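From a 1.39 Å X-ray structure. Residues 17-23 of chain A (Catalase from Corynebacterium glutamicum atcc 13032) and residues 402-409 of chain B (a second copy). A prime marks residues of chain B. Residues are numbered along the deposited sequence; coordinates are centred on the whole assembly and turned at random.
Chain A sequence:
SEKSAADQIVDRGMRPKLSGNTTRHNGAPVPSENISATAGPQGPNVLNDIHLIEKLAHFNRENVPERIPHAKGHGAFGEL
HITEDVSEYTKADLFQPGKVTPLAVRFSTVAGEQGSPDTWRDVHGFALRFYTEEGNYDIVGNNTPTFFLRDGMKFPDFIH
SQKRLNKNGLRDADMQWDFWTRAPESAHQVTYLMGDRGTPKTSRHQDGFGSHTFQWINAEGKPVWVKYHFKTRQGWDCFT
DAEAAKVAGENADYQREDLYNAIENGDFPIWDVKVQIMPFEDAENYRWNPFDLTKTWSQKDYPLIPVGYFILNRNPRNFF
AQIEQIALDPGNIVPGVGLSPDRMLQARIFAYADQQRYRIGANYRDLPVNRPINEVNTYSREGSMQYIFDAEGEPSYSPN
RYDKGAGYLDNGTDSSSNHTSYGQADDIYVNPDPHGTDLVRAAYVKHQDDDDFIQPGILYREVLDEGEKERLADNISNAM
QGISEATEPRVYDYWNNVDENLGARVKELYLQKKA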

# COMPACT_ATOMS: atom_id res chain seq x y z
N LYS A 17 27.74 14.45 2.98
CA LYS A 17 27.30 15.84 2.90
C LYS A 17 27.48 16.32 1.46
O LYS A 17 28.51 16.07 0.83
CB LYS A 17 28.08 16.70 3.89
CG LYS A 17 27.49 18.08 4.15
CD LYS A 17 28.19 18.76 5.33
CE LYS A 17 27.73 20.20 5.50
NZ LYS A 17 28.72 20.99 6.28
N LEU A 18 26.46 16.99 0.94
CA LEU A 18 26.45 17.46 -0.44
C LEU A 18 26.32 18.98 -0.46
O LEU A 18 25.76 19.59 0.45
CB LEU A 18 25.29 16.81 -1.20
CG LEU A 18 25.29 15.28 -1.25
CD1 LEU A 18 23.97 14.74 -1.79
CD2 LEU A 18 26.46 14.76 -2.08
N SER A 19 26.85 19.59 -1.51
CA SER A 19 26.73 21.03 -1.68
C SER A 19 26.59 21.33 -3.16
O SER A 19 26.42 20.43 -3.98
CB SER A 19 27.95 21.74 -1.11
OG SER A 19 29.13 21.32 -1.78
N GLY A 20 26.65 22.61 -3.51
CA GLY A 20 26.46 23.02 -4.88
C GLY A 20 24.98 23.24 -5.12
O GLY A 20 24.32 24.00 -4.42
N ASN A 21 24.46 22.55 -6.13
CA ASN A 21 23.06 22.67 -6.47
C ASN A 21 22.34 21.35 -6.26
O ASN A 21 22.96 20.29 -6.21
CB ASN A 21 22.90 23.11 -7.92
CG ASN A 21 23.65 24.39 -8.23
OD1 ASN A 21 24.43 24.46 -9.17
ND2 ASN A 21 23.41 25.42 -7.42
N THR A 22 21.03 21.43 -6.11
CA THR A 22 20.23 20.22 -5.96
C THR A 22 20.07 19.49 -7.30
O THR A 22 20.30 20.06 -8.39
CB THR A 22 18.85 20.57 -5.38
OG1 THR A 22 18.30 21.67 -6.10
CG2 THR A 22 18.98 20.93 -3.90
N THR A 23 19.68 18.22 -7.22
CA THR A 23 19.40 17.41 -8.39
C THR A 23 18.02 16.80 -8.24
O THR A 23 17.53 16.61 -7.12
CB THR A 23 20.40 16.24 -8.58
OG1 THR A 23 20.21 15.26 -7.55
CG2 THR A 23 21.85 16.74 -8.55
N TYR B 402 22.61 27.22 5.47
CA TYR B 402 23.69 26.25 5.36
C TYR B 402 24.19 26.16 3.91
O TYR B 402 24.09 27.14 3.16
CB TYR B 402 23.26 24.90 5.92
CG TYR B 402 22.55 25.05 7.26
CD1 TYR B 402 23.28 25.20 8.44
CD2 TYR B 402 21.16 25.08 7.34
CE1 TYR B 402 22.63 25.35 9.67
CE2 TYR B 402 20.51 25.24 8.55
CZ TYR B 402 21.24 25.37 9.71
OH TYR B 402 20.59 25.52 10.91
N ASP B 403 24.75 25.02 3.52
CA ASP B 403 25.43 24.94 2.23
C ASP B 403 24.91 23.85 1.29
O ASP B 403 25.48 23.64 0.22
CB ASP B 403 26.95 24.77 2.43
CG ASP B 403 27.59 26.01 3.04
OD1 ASP B 403 27.39 27.11 2.49
OD2 ASP B 403 28.28 25.87 4.07
N LYS B 404 23.83 23.17 1.67
CA LYS B 404 23.28 22.08 0.85
C LYS B 404 22.90 22.57 -0.55
O LYS B 404 23.11 21.86 -1.55
CB LYS B 404 22.09 21.41 1.56
CG LYS B 404 21.44 20.26 0.80
CD LYS B 404 20.41 19.58 1.70
CE LYS B 404 19.51 18.63 0.93
NZ LYS B 404 20.25 17.45 0.40
N GLY B 405 22.35 23.77 -0.62
CA GLY B 405 22.15 24.43 -1.90
C GLY B 405 20.73 24.47 -2.42
O GLY B 405 19.79 24.00 -1.78
N ALA B 406 20.56 25.06 -3.59
CA ALA B 406 19.25 25.11 -4.24
C ALA B 406 19.43 24.88 -5.74
O ALA B 406 20.40 24.24 -6.14
CB ALA B 406 18.54 26.44 -3.94
N GLY B 407 18.50 25.36 -6.56
CA GLY B 407 18.61 25.14 -7.99
C GLY B 407 19.73 25.95 -8.62
O GLY B 407 20.18 26.95 -8.04
N TYR B 408 20.18 25.55 -9.81
CA TYR B 408 21.27 26.28 -10.46
C TYR B 408 20.91 27.71 -10.90
O TYR B 408 21.80 28.53 -11.09
CB TYR B 408 21.90 25.47 -11.61
CG TYR B 408 20.99 25.13 -12.77
CD1 TYR B 408 20.67 26.08 -13.74
CD2 TYR B 408 20.48 23.85 -12.92
CE1 TYR B 408 19.84 25.77 -14.80
CE2 TYR B 408 19.67 23.52 -13.99
CZ TYR B 408 19.35 24.48 -14.93
OH TYR B 408 18.53 24.14 -15.98
N LEU B 409 19.62 28.00 -11.03
CA LEU B 409 19.17 29.36 -11.35
C LEU B 409 19.07 30.22 -10.09
O LEU B 409 19.08 31.45 -10.18
CB LEU B 409 17.81 29.32 -12.05
CG LEU B 409 17.76 28.56 -13.36
CD1 LEU B 409 16.32 28.44 -13.86
CD2 LEU B 409 18.66 29.25 -14.38
O HOH W 1 23.00 26.29 -4.63
O HOH W 2 26.23 25.22 -1.86

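Two irregular segments from separate catalase subunits pack along their backbones, burying 436 Å² in total. The strongest direct link is the hydrogen bond from Thr22 N to Ala406′ O (2.9 Å, 159°). Ala406′ O also receives a weak hydrogen bond from Asn21 ND2 (3.5 Å): with chi1 at -55° (m), the Asn21 carboxamide lies alongside the partner chain, its OD1 3.7 Å from Tyr408′ CB. The Tyr408′ ring, by contrast, leads away from the contact.

Water 1 extends this network, donating to Gly20 O (2.7 Å) and accepting from Ala406′ N (2.9 Å), so that both backbone polar groups of Ala406′ are engaged while its methyl points away. Water 2 joins Gly20 N (3.1 Å) to Asp403′ O (2.7 Å).

Glycine is required at 405′, where an ideal CB would lie 2.0 Å from Gly20 O; its absence allows Gly405′ CA to approach that oxygen at 3.4 Å in a CA-H...O contact. A nearly linear counterpart runs from Lys404′ CA to Leu18 O (3.5 Å). Lys404′ directs its CB away, and its chain stays extended (t, t, t) until chi4 turns to p, with NZ hydrogen-bonded elsewhere in the structure. Thr22, in the p rotamer, is buried and places CG2 3.8 Å from Gly405′ O.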